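Local coordinates for protein glutamate--LysW ligase ArgX (Sulfolobus tokodaii, PDB 3VPB) that probably catalyses the ATP-dependent joining of glutamate to the C-terminal glutamate of the carrier protein LysW in arginine biosynthesis, at residues K115-R120 / K162-Q167; D176-A181 / G188-N193; F233-I238 / E250-P255. One frame throughout, in Å; residues are numbered along the deposited sequence.

Contact 1. Residues K115-R120 / K162-Q167; sequences KAYEQR and KAHIVQ. With ADP (adenosine-5'-diphosphate), chain L.
V166 meets the helix with both methyls, and its first torsion sets which goes where. With CG1 anti to the backbone N (chi1 177°), CG1 lies by R120 and CG2 by A116. On the helix, Y117 has CG anti to its own carbonyl carbon (chi1 -60°), and its side chain crosses that of V166 at about a right angle. CG2 of V166 rests 3.9 Å from CB of A116. V166 CG2 is also 4.0 Å from CE2 of Y117. CG1 of V166 packs against CD of R120 at 3.8 Å, and these two side chains run past each other in opposite directions. The guanidinium of R120 has the carbonyl carbon of Q167 over one face, offset toward the rim. Residues 115-120 of helix 110-120 run nearly parallel (9°) to residues 164-167 of strand 164-168, on one side of the four-stranded antiparallel sheet of the ATP-grasp domain. Y117 OH and H164 ND1 both hydrogen-bond D126. The side chain of Q167 leaves the strand away from the helix. Q167 OE1 accepts a nearly straight bond from N6 of ADP at 2.8 Å. K127 also binds this oxygen, while S104 and Y91 hold NE2, which would fix the amide's orientation toward adenine.

Contact 2. Residues D176-A181 / G188-N193; sequences DIRCIA and GCYARN. With GLU (glutamic acid), chain M; ADP (adenosine-5'-diphosphate), chain L; SO4 (sulfate ion), chain P.
D176 and R192 form the salt bridge of this contact. NE of R192 gives a hydrogen bond to D176 OD2 at 2.8 Å, on the syn lone pair. NH1 adds a weak, bent bond to OD1. The carboxylate and guanidinium planes lie only 18° apart. D176 OD1 also accepts a bond from the ribose O3' of ADP at 2.6 Å. R192 NH1 also hydrogen-bonds D237 OD2.

Like charges also meet here. R178 NH2 and R192 NH2 are 3.2 Å apart, with R192 NH2 over one face of the R178 guanidinium. The sulfate, D237 and E56 of the LysW chain probably offset this repulsion. R178 NH2 binds sulfate O4 at 2.7 Å.

The backbone bonds pair D176 with R192, R178 with Y190 and I180 with G188; the bond from G188 N is weak. Strands 175-182 and 185-193 form a beta hairpin in the five-stranded antiparallel sheet of the ATP-grasp domain. R178, Y190 and R192 line the glutamate pocket on one face. On the other, C179 and C189 face each other as a non-hydrogen-bonded pair and are joined by a disulfide.

Two side chains of this hairpin bond the substrate. R192 NH2 reaches O of the bound glutamate at 2.9 Å. Y190 OH gives a bond to OE2 of the bound glutamate at 2.7 Å. V203, A204 and others complete the pocket. An alanine in place of R192 would probably leave D176 without its charged mate and the substrate carboxylate without one of its donors.

Packing joins R178 to Y190. R178 CG is anti to the backbone N (chi1 161°), which lays it 3.4 Å from Y190 CE1. The guanidinium and ring planes stand nearly perpendicular, at 86°.

Contact 3. Residues F233-I238 / E250-P255; sequences FVSIDI and ELNDVP. With MG (magnesium ion), chain N; ZN (zinc ion), chain O; ADP (adenosine-5'-diphosphate), chain L.
D237 and E250 lie side by side and point the same way, their carboxylate planes turned 87° apart. This is a tight part of the contact. E250 CG lies between the backbone N and the carbonyl carbon (chi1 66°), alongside the D237 carboxylate. D237 OD2 and E250 OE1 are 3.0 Å apart because both bind the magnesium ion. E250 OE1 bridges to the zinc ion, and E250 OE2 binds zinc at a longer 2.4 Å. N252 OD1 joins the zinc site, while N252 ND2 gives a hydrogen bond to S235 OG at 3.2 Å. S235 OG is also bonded to E56 of the LysW chain. Besides R192, R178 holds D237 through a salt bridge to OD1, and both would offset its charge. Past the strand end packing is close again: P255 CG sits over the F233 ring in a CH-pi contact, 3.9 Å from the ring centroid.

Elsewhere packing is looser. V234 CG2 only grazes L251 CD2 at 4.4 Å. ADP phosphate oxygens and waters help complete both metal shells. The zinc ion here occupies the second magnesium site. Two acidic residues and an asparagine on neighbouring strands, gripping two metals at the nucleotide phosphates, form the characteristic metal site of ATP-grasp enzymes.

Overall arrangement
The three contacts follow one another along the chain, all in the ATP-grasp domain. Contact 1 belongs to the four-stranded antiparallel sheet and its helix 110-120. Contacts 2 and 3 are two hairpins of the five-stranded sheet, joined where strand 175-182 neighbours strand 233-241. Their centres are about 10 Å apart, and they touch through R192 and D237. Contact 1 stands apart, its centre about 27 Å from that of contact 2 and 24 Å from that of contact 3. ADP spans the gap: contact 1 meets the adenine, contact 2 the ribose and contact 3, through its metals, the phosphates. Two sheets thus hold the nucleotide between them, as in other ATP-grasp enzymes.

Contact 1. Residues K115-R120 / K162-Q167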
loop_
_atom_site.group_PDB
_atom_site.type_symbol
_atom_site.label_atom_id
_atom_site.label_comp_id
_atom_site.label_asym_id
_atom_site.label_seq_id
_atom_site.Cartn_x
_atom_site.Cartn_y
_atom_site.Cartn_z
ATOM N N LYS B 115 21.537 1.689 -12.012
ATOM C CA LYS B 115 22.550 2.593 -12.612
ATOM C C LYS B 115 23.341 3.440 -11.605
ATOM O O LYS B 115 24.577 3.582 -11.722
ATOM C CB LYS B 115 21.919 3.492 -13.669
ATOM C CG LYS B 115 21.551 2.734 -14.922
ATOM C CD LYS B 115 20.787 3.614 -15.920
ATOM C CE LYS B 115 20.266 2.731 -17.052
ATOM N NZ LYS B 115 19.442 3.535 -17.996
ATOM N N ALA B 116 22.635 4.000 -10.627
ATOM C CA ALA B 116 23.276 4.753 -9.545
ATOM C C ALA B 116 24.275 3.915 -8.751
ATOM O O ALA B 116 25.386 4.376 -8.485
ATOM C CB ALA B 116 22.232 5.388 -8.602
ATOM N N TYR B 117 23.882 2.699 -8.362
ATOM C CA TYR B 117 24.795 1.780 -7.660
ATOM C C TYR B 117 26.018 1.512 -8.512
ATOM O O TYR B 117 27.160 1.552 -8.018
ATOM C CB TYR B 117 24.117 0.418 -7.349
ATOM C CG TYR B 117 22.869 0.451 -6.474
ATOM C CD1 TYR B 117 22.034 -0.685 -6.393
ATOM C CD2 TYR B 117 22.513 1.581 -5.732
ATOM C CE1 TYR B 117 20.889 -0.679 -5.600
ATOM C CE2 TYR B 117 21.351 1.607 -4.950
ATOM C CZ TYR B 117 20.549 0.457 -4.881
ATOM O OH TYR B 117 19.404 0.424 -4.121
ATOM N N GLU B 118 25.768 1.225 -9.789
ATOM C CA GLU B 118 26.833 0.967 -10.768
ATOM C C GLU B 118 27.780 2.160 -10.970
ATOM O O GLU B 118 28.984 1.959 -11.178
ATOM C CB GLU B 118 26.243 0.495 -12.102
ATOM C CG GLU B 118 25.642 -0.907 -12.014
ATOM C CD GLU B 118 24.806 -1.299 -13.220
ATOM O OE1 GLU B 118 24.435 -0.405 -14.032
ATOM O OE2 GLU B 118 24.527 -2.525 -13.356
ATOM N N GLN B 119 27.254 3.381 -10.894
ATOM C CA GLN B 119 28.066 4.597 -11.085
ATOM C C GLN B 119 28.950 4.890 -9.893
ATOM O O GLN B 119 30.072 5.365 -10.061
ATOM C CB GLN B 119 27.186 5.826 -11.361
ATOM C CG GLN B 119 26.671 5.885 -12.795
ATOM C CD GLN B 119 25.700 7.028 -13.055
ATOM O OE1 GLN B 119 24.909 6.976 -14.004
ATOM N NE2 GLN B 119 25.759 8.065 -12.230
ATOM N N ARG B 120 28.420 4.603 -8.704
ATOM C CA ARG B 120 29.035 4.912 -7.409
ATOM C C ARG B 120 29.919 3.790 -6.874
ATOM O O ARG B 120 30.920 4.037 -6.207
ATOM C CB ARG B 120 27.936 5.064 -6.374
ATOM C CG ARG B 120 27.366 6.397 -6.201
ATOM C CD ARG B 120 27.023 6.526 -4.724
ATOM N NE ARG B 120 28.237 6.899 -4.016
ATOM C CZ ARG B 120 28.656 8.149 -3.894
ATOM N NH1 ARG B 120 27.925 9.153 -4.388
ATOM N NH2 ARG B 120 29.790 8.385 -3.260
ATOM N N LYS B 162 9.616 5.451 -3.302
ATOM C CA LYS B 162 10.255 4.836 -4.462
ATOM C C LYS B 162 11.399 5.682 -5.033
ATOM O O LYS B 162 12.098 5.253 -5.953
ATOM C CB LYS B 162 9.212 4.552 -5.547
ATOM C CG LYS B 162 8.161 3.512 -5.124
ATOM C CD LYS B 162 7.065 3.344 -6.169
ATOM C CE LYS B 162 5.967 2.417 -5.632
ATOM N NZ LYS B 162 5.033 1.983 -6.711
ATOM N N ALA B 163 11.569 6.901 -4.522
ATOM C CA ALA B 163 12.683 7.735 -4.922
ATOM C C ALA B 163 13.883 7.318 -4.062
ATOM O O ALA B 163 13.756 7.190 -2.851
ATOM C CB ALA B 163 12.358 9.198 -4.689
ATOM N N HIS B 164 15.027 7.090 -4.687
ATOM C CA HIS B 164 16.202 6.628 -3.963
ATOM C C HIS B 164 17.218 7.746 -3.842
ATOM O O HIS B 164 17.649 8.279 -4.870
ATOM C CB HIS B 164 16.908 5.515 -4.719
ATOM C CG HIS B 164 16.073 4.282 -4.940
ATOM N ND1 HIS B 164 16.373 3.076 -4.351
ATOM C CD2 HIS B 164 15.016 4.053 -5.752
ATOM C CE1 HIS B 164 15.513 2.158 -4.761
ATOM N NE2 HIS B 164 14.667 2.730 -5.600
ATOM N N ILE B 165 17.657 8.009 -2.612
ATOM C CA ILE B 165 18.831 8.858 -2.380
ATOM C C ILE B 165 20.008 7.911 -2.164
ATOM O O ILE B 165 20.079 7.238 -1.147
ATOM C CB ILE B 165 18.680 9.768 -1.160
ATOM C CG1 ILE B 165 17.371 10.579 -1.256
ATOM C CG2 ILE B 165 19.903 10.703 -1.049
ATOM C CD1 ILE B 165 17.062 11.411 0.029
ATOM N N VAL B 166 20.904 7.858 -3.137
ATOM C CA VAL B 166 22.016 6.922 -3.121
ATOM C C VAL B 166 23.259 7.721 -2.778
ATOM O O VAL B 166 23.662 8.575 -3.554
ATOM C CB VAL B 166 22.186 6.295 -4.511
ATOM C CG1 VAL B 166 23.406 5.360 -4.548
ATOM C CG2 VAL B 166 20.875 5.565 -4.948
ATOM N N GLN B 167 23.891 7.430 -1.642
ATOM C CA GLN B 167 24.973 8.316 -1.215
ATOM C C GLN B 167 26.144 7.609 -0.577
ATOM O O GLN B 167 26.076 6.429 -0.213
ATOM C CB GLN B 167 24.455 9.445 -0.304
ATOM C CG GLN B 167 23.395 9.048 0.673
ATOM C CD GLN B 167 23.037 10.106 1.728
ATOM O OE1 GLN B 167 22.996 9.768 2.890
ATOM N NE2 GLN B 167 22.747 11.370 1.320
HETATM P PB ADP L . 16.174 9.575 9.470
HETATM O O1B ADP L . 15.392 10.770 9.072
HETATM O O2B ADP L . 16.861 9.648 10.823
HETATM O O3B ADP L . 15.493 8.253 9.264
HETATM P PA ADP L . 18.912 9.783 8.516
HETATM O O1A ADP L . 19.361 10.152 7.105
HETATM O O2A ADP L . 19.174 10.663 9.717
HETATM O O3A ADP L . 17.340 9.479 8.360
HETATM O "O5'" ADP L . 19.538 8.331 8.796
HETATM C "C5'" ADP L . 19.389 7.628 10.030
HETATM C "C4'" ADP L . 20.739 7.114 10.494
HETATM O "O4'" ADP L . 21.334 6.357 9.435
HETATM C "C3'" ADP L . 21.701 8.276 10.760
HETATM O "O3'" ADP L . 21.617 8.710 12.123
HETATM C "C2'" ADP L . 23.049 7.665 10.461
HETATM O "O2'" ADP L . 23.514 6.905 11.585
HETATM C "C1'" ADP L . 22.724 6.693 9.359
HETATM N N9 ADP L . 22.982 7.298 8.038
HETATM C C8 ADP L . 22.082 7.856 7.189
HETATM N N7 ADP L . 22.716 8.239 6.071
HETATM C C5 ADP L . 24.019 7.920 6.202
HETATM C C6 ADP L . 25.238 8.075 5.400
HETATM N N6 ADP L . 25.167 8.630 4.175
HETATM N N1 ADP L . 26.407 7.565 5.890
HETATM C C2 ADP L . 26.492 6.989 7.095
HETATM N N3 ADP L . 25.403 6.853 7.894
HETATM C C4 ADP L . 24.184 7.304 7.492
#

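Contact 2. Residues D176-A181 / G188-N193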
loop_
_atom_site.group_PDB
_atom_site.type_symbol
_atom_site.label_atom_id
_atom_site.label_comp_id
_atom_site.label_asym_id
_atom_site.label_seq_id
_atom_site.Cartn_x
_atom_site.Cartn_y
_atom_site.Cartn_z
ATOM N N ASP B 176 26.574 9.692 15.306
ATOM C CA ASP B 176 26.397 10.926 14.569
ATOM C C ASP B 176 26.130 12.069 15.547
ATOM O O ASP B 176 26.093 11.853 16.764
ATOM C CB ASP B 176 25.387 10.787 13.420
ATOM C CG ASP B 176 23.944 10.707 13.882
ATOM O OD1 ASP B 176 23.076 10.718 12.982
ATOM O OD2 ASP B 176 23.675 10.665 15.119
ATOM N N ILE B 177 26.030 13.287 15.036
ATOM C CA ILE B 177 25.824 14.427 15.896
ATOM C C ILE B 177 24.423 14.983 15.663
ATOM O O ILE B 177 23.985 15.119 14.530
ATOM C CB ILE B 177 26.895 15.479 15.646
ATOM C CG1 ILE B 177 28.283 14.899 16.001
ATOM C CG2 ILE B 177 26.625 16.748 16.462
ATOM C CD1 ILE B 177 29.458 15.791 15.470
ATOM N N ARG B 178 23.717 15.242 16.753
ATOM C CA ARG B 178 22.395 15.837 16.700
ATOM C C ARG B 178 22.478 17.197 17.410
ATOM O O ARG B 178 22.904 17.267 18.559
ATOM C CB ARG B 178 21.410 14.878 17.378
ATOM C CG ARG B 178 20.089 15.496 17.836
ATOM C CD ARG B 178 19.371 16.233 16.712
ATOM N NE ARG B 178 18.826 15.371 15.672
ATOM C CZ ARG B 178 17.659 14.722 15.769
ATOM N NH1 ARG B 178 16.914 14.814 16.869
ATOM N NH2 ARG B 178 17.229 13.970 14.759
ATOM N N CYS B 179 22.091 18.257 16.707
ATOM C CA CYS B 179 21.964 19.604 17.284
ATOM C C CYS B 179 20.516 20.080 17.193
ATOM O O CYS B 179 19.716 19.540 16.395
ATOM C CB CYS B 179 22.874 20.568 16.528
ATOM S SG CYS B 179 24.588 19.956 16.467
ATOM N N ILE B 180 20.191 21.096 17.990
ATOM C CA ILE B 180 18.887 21.731 17.963
ATOM C C ILE B 180 19.144 23.233 17.875
ATOM O O ILE B 180 20.073 23.746 18.509
ATOM C CB ILE B 180 18.065 21.423 19.223
ATOM C CG1 ILE B 180 17.625 19.946 19.203
ATOM C CG2 ILE B 180 16.800 22.348 19.298
ATOM C CD1 ILE B 180 16.705 19.493 20.346
ATOM N N ALA B 181 18.340 23.910 17.078
ATOM C CA ALA B 181 18.401 25.364 16.946
ATOM C C ALA B 181 17.002 25.936 17.190
ATOM O O ALA B 181 15.983 25.348 16.773
ATOM C CB ALA B 181 18.901 25.758 15.574
ATOM N N GLY B 188 22.264 23.605 21.228
ATOM C CA GLY B 188 23.228 22.647 21.735
ATOM C C GLY B 188 23.335 21.471 20.787
ATOM O O GLY B 188 22.557 21.367 19.829
ATOM N N CYS B 189 24.297 20.595 21.082
ATOM C CA CYS B 189 24.575 19.401 20.276
ATOM C C CYS B 189 24.936 18.262 21.191
ATOM O O CYS B 189 25.425 18.462 22.315
ATOM C CB CYS B 189 25.754 19.625 19.309
ATOM S SG CYS B 189 25.587 20.898 18.062
ATOM N N TYR B 190 24.716 17.044 20.718
ATOM C CA TYR B 190 25.201 15.897 21.437
ATOM C C TYR B 190 25.486 14.777 20.431
ATOM O O TYR B 190 25.175 14.910 19.231
ATOM C CB TYR B 190 24.243 15.482 22.564
ATOM C CG TYR B 190 23.044 14.715 22.103
ATOM C CD1 TYR B 190 21.971 15.369 21.521
ATOM C CD2 TYR B 190 22.987 13.326 22.245
ATOM C CE1 TYR B 190 20.863 14.667 21.091
ATOM C CE2 TYR B 190 21.900 12.631 21.833
ATOM C CZ TYR B 190 20.839 13.311 21.251
ATOM O OH TYR B 190 19.754 12.614 20.812
ATOM N N ALA B 191 26.086 13.694 20.914
ATOM C CA ALA B 191 26.394 12.542 20.087
ATOM C C ALA B 191 25.393 11.422 20.333
ATOM O O ALA B 191 25.102 11.102 21.478
ATOM C CB ALA B 191 27.808 12.034 20.415
ATOM N N ARG B 192 24.891 10.823 19.257
ATOM C CA ARG B 192 24.078 9.599 19.348
ATOM C C ARG B 192 24.982 8.443 18.964
ATOM O O ARG B 192 25.378 8.333 17.786
ATOM C CB ARG B 192 22.907 9.670 18.370
ATOM C CG ARG B 192 21.875 10.717 18.712
ATOM C CD ARG B 192 20.753 10.749 17.692
ATOM N NE ARG B 192 21.235 11.218 16.392
ATOM C CZ ARG B 192 20.444 11.572 15.375
ATOM N NH1 ARG B 192 20.983 11.993 14.235
ATOM N NH2 ARG B 192 19.114 11.515 15.492
ATOM N N ASN B 193 25.313 7.595 19.941
ATOM C CA ASN B 193 26.262 6.494 19.717
ATOM C C ASN B 193 25.554 5.253 19.253
ATOM O O ASN B 193 24.588 4.822 19.870
ATOM C CB ASN B 193 27.077 6.224 20.984
ATOM C CG ASN B 193 27.925 7.421 21.368
ATOM O OD1 ASN B 193 28.998 7.630 20.802
ATOM N ND2 ASN B 193 27.420 8.247 22.293
HETATM N N GLU M . 14.282 11.214 16.491
HETATM C CA GLU M . 15.587 11.320 17.198
HETATM C C GLU M . 16.240 9.956 17.256
HETATM O O GLU M . 17.484 9.902 17.288
HETATM C CB GLU M . 15.395 11.866 18.623
HETATM C CG GLU M . 16.696 12.221 19.321
HETATM C CD GLU M . 16.495 12.770 20.733
HETATM O OE1 GLU M . 15.600 12.268 21.460
HETATM O OE2 GLU M . 17.261 13.703 21.103
HETATM O OXT GLU M . 15.558 8.907 17.302
HETATM P PB ADP L . 16.174 9.575 9.470
HETATM O O1B ADP L . 15.392 10.770 9.072
HETATM O O2B ADP L . 16.861 9.648 10.823
HETATM O O3B ADP L . 15.493 8.253 9.264
HETATM P PA ADP L . 18.912 9.783 8.516
HETATM O O1A ADP L . 19.361 10.152 7.105
HETATM O O2A ADP L . 19.174 10.663 9.717
HETATM O O3A ADP L . 17.340 9.479 8.360
HETATM O "O5'" ADP L . 19.538 8.331 8.796
HETATM C "C5'" ADP L . 19.389 7.628 10.030
HETATM C "C4'" ADP L . 20.739 7.114 10.494
HETATM O "O4'" ADP L . 21.334 6.357 9.435
HETATM C "C3'" ADP L . 21.701 8.276 10.760
HETATM O "O3'" ADP L . 21.617 8.710 12.123
HETATM C "C2'" ADP L . 23.049 7.665 10.461
HETATM O "O2'" ADP L . 23.514 6.905 11.585
HETATM C "C1'" ADP L . 22.724 6.693 9.359
HETATM N N9 ADP L . 22.982 7.298 8.038
HETATM C C8 ADP L . 22.082 7.856 7.189
HETATM N N7 ADP L . 22.716 8.239 6.071
HETATM C C5 ADP L . 24.019 7.920 6.202
HETATM C C6 ADP L . 25.238 8.075 5.400
HETATM N N6 ADP L . 25.167 8.630 4.175
HETATM N N1 ADP L . 26.407 7.565 5.890
HETATM C C2 ADP L . 26.492 6.989 7.095
HETATM N N3 ADP L . 25.403 6.853 7.894
HETATM C C4 ADP L . 24.184 7.304 7.492
HETATM S S SO4 P . 15.404 11.457 13.170
HETATM O O1 SO4 P . 14.616 11.510 11.932
HETATM O O2 SO4 P . 15.029 10.259 13.897
HETATM O O3 SO4 P . 16.868 11.509 12.958
HETATM O O4 SO4 P . 14.998 12.575 14.021
#

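Contact 3. Residues F233-I238 / E250-P255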
loop_
_atom_site.group_PDB
_atom_site.type_symbol
_atom_site.label_atom_id
_atom_site.label_comp_id
_atom_site.label_asym_id
_atom_site.label_seq_id
_atom_site.Cartn_x
_atom_site.Cartn_y
_atom_site.Cartn_z
ATOM N N PHE B 233 12.368 26.103 14.969
ATOM C CA PHE B 233 12.663 25.132 16.014
ATOM C C PHE B 233 12.920 23.819 15.298
ATOM O O PHE B 233 11.985 23.113 14.947
ATOM C CB PHE B 233 11.512 25.011 17.031
ATOM C CG PHE B 233 11.673 23.909 18.053
ATOM C CD1 PHE B 233 12.898 23.656 18.666
ATOM C CD2 PHE B 233 10.574 23.138 18.431
ATOM C CE1 PHE B 233 13.024 22.660 19.625
ATOM C CE2 PHE B 233 10.688 22.140 19.378
ATOM C CZ PHE B 233 11.906 21.884 19.985
ATOM N N VAL B 234 14.188 23.522 15.034
ATOM C CA VAL B 234 14.509 22.355 14.200
ATOM C C VAL B 234 15.688 21.574 14.757
ATOM O O VAL B 234 16.523 22.123 15.503
ATOM C CB VAL B 234 14.829 22.742 12.729
ATOM C CG1 VAL B 234 13.578 23.281 11.977
ATOM C CG2 VAL B 234 15.988 23.742 12.680
ATOM N N SER B 235 15.763 20.298 14.398
ATOM C CA SER B 235 16.969 19.540 14.697
ATOM C C SER B 235 17.784 19.335 13.429
ATOM O O SER B 235 17.281 19.468 12.292
ATOM C CB SER B 235 16.646 18.200 15.389
ATOM O OG SER B 235 15.929 17.367 14.516
ATOM N N ILE B 236 19.071 19.059 13.632
ATOM C CA ILE B 236 19.996 18.868 12.534
ATOM C C ILE B 236 20.832 17.633 12.853
ATOM O O ILE B 236 21.297 17.460 14.004
ATOM C CB ILE B 236 20.960 20.073 12.364
ATOM C CG1 ILE B 236 20.227 21.420 12.410
ATOM C CG2 ILE B 236 21.717 19.974 11.030
ATOM C CD1 ILE B 236 19.878 21.993 13.845
ATOM N N ASP B 237 20.998 16.775 11.840
ATOM C CA ASP B 237 21.839 15.595 11.939
ATOM C C ASP B 237 23.123 15.879 11.165
ATOM O O ASP B 237 23.087 16.282 9.988
ATOM C CB ASP B 237 21.184 14.347 11.296
ATOM C CG ASP B 237 19.946 13.840 12.026
ATOM O OD1 ASP B 237 19.297 14.577 12.784
ATOM O OD2 ASP B 237 19.601 12.635 11.821
ATOM N N ILE B 238 24.260 15.640 11.819
ATOM C CA ILE B 238 25.562 15.811 11.169
ATOM C C ILE B 238 26.423 14.540 11.257
ATOM O O ILE B 238 26.425 13.841 12.270
ATOM C CB ILE B 238 26.294 17.046 11.761
ATOM C CG1 ILE B 238 25.613 18.312 11.231
ATOM C CG2 ILE B 238 27.813 17.028 11.418
ATOM C CD1 ILE B 238 25.962 19.573 11.993
ATOM N N GLU B 250 20.734 15.700 7.498
ATOM C CA GLU B 250 19.317 16.081 7.380
ATOM C C GLU B 250 18.946 17.124 8.414
ATOM O O GLU B 250 19.717 17.395 9.330
ATOM C CB GLU B 250 18.385 14.884 7.521
ATOM C CG GLU B 250 18.394 14.249 8.915
ATOM C CD GLU B 250 17.099 13.521 9.216
ATOM O OE1 GLU B 250 17.060 12.765 10.228
ATOM O OE2 GLU B 250 16.110 13.742 8.464
ATOM N N LEU B 251 17.756 17.688 8.252
ATOM C CA LEU B 251 17.140 18.523 9.273
ATOM C C LEU B 251 15.775 17.975 9.571
ATOM O O LEU B 251 15.210 17.285 8.738
ATOM C CB LEU B 251 17.027 19.985 8.803
ATOM C CG LEU B 251 18.351 20.770 8.840
ATOM C CD1 LEU B 251 19.098 20.643 7.518
ATOM C CD2 LEU B 251 18.137 22.219 9.201
ATOM N N ASN B 252 15.242 18.240 10.756
ATOM C CA ASN B 252 13.925 17.718 11.101
ATOM C C ASN B 252 13.026 18.809 11.639
ATOM O O ASN B 252 13.460 19.617 12.470
ATOM C CB ASN B 252 14.052 16.579 12.108
ATOM C CG ASN B 252 14.946 15.432 11.594
ATOM O OD1 ASN B 252 14.483 14.555 10.869
ATOM N ND2 ASN B 252 16.223 15.443 11.983
ATOM N N ASP B 253 11.765 18.791 11.201
ATOM C CA ASP B 253 10.826 19.879 11.481
ATOM C C ASP B 253 9.936 19.734 12.717
ATOM O O ASP B 253 9.345 20.725 13.164
ATOM C CB ASP B 253 9.982 20.189 10.240
ATOM C CG ASP B 253 9.266 18.964 9.694
ATOM O OD1 ASP B 253 8.402 18.419 10.407
ATOM O OD2 ASP B 253 9.542 18.569 8.529
ATOM N N VAL B 254 9.824 18.524 13.262
ATOM C CA VAL B 254 9.113 18.291 14.533
ATOM C C VAL B 254 10.057 17.547 15.472
ATOM O O VAL B 254 9.929 16.325 15.692
ATOM C CB VAL B 254 7.778 17.519 14.371
ATOM C CG1 VAL B 254 7.019 17.470 15.722
ATOM C CG2 VAL B 254 6.853 18.187 13.319
ATOM N N PRO B 255 11.020 18.275 16.029
ATOM C CA PRO B 255 12.115 17.533 16.677
ATOM C C PRO B 255 11.729 16.841 17.974
ATOM O O PRO B 255 10.923 17.350 18.750
ATOM C CB PRO B 255 13.197 18.594 16.915
ATOM C CG PRO B 255 12.549 19.912 16.714
ATOM C CD PRO B 255 11.234 19.736 16.008
HETATM MG MG MG N . 18.124 11.298 11.260
HETATM ZN ZN ZN O . 14.968 12.391 10.083
HETATM P PB ADP L . 16.174 9.575 9.470
HETATM O O1B ADP L . 15.392 10.770 9.072
HETATM O O2B ADP L . 16.861 9.648 10.823
HETATM O O3B ADP L . 15.493 8.253 9.264
HETATM P PA ADP L . 18.912 9.783 8.516
HETATM O O1A ADP L . 19.361 10.152 7.105
HETATM O O2A ADP L . 19.174 10.663 9.717
HETATM O O3A ADP L . 17.340 9.479 8.360
HETATM O "O5'" ADP L . 19.538 8.331 8.796
HETATM C "C5'" ADP L . 19.389 7.628 10.030
HETATM C "C4'" ADP L . 20.739 7.114 10.494
HETATM O "O4'" ADP L . 21.334 6.357 9.435
HETATM C "C3'" ADP L . 21.701 8.276 10.760
HETATM O "O3'" ADP L . 21.617 8.710 12.123
HETATM C "C2'" ADP L . 23.049 7.665 10.461
HETATM O "O2'" ADP L . 23.514 6.905 11.585
HETATM C "C1'" ADP L . 22.724 6.693 9.359
HETATM N N9 ADP L . 22.982 7.298 8.038
HETATM C C8 ADP L . 22.082 7.856 7.189
HETATM N N7 ADP L . 22.716 8.239 6.071
HETATM C C5 ADP L . 24.019 7.920 6.202
HETATM C C6 ADP L . 25.238 8.075 5.400
HETATM N N6 ADP L . 25.167 8.630 4.175
HETATM N N1 ADP L . 26.407 7.565 5.890
HETATM C C2 ADP L . 26.492 6.989 7.095
HETATM N N3 ADP L . 25.403 6.853 7.894
HETATM C C4 ADP L . 24.184 7.304 7.492
HETATM O O HOH W 1 19.234 10.057 12.588
HETATM O O HOH W 2 13.034 12.604 9.292
#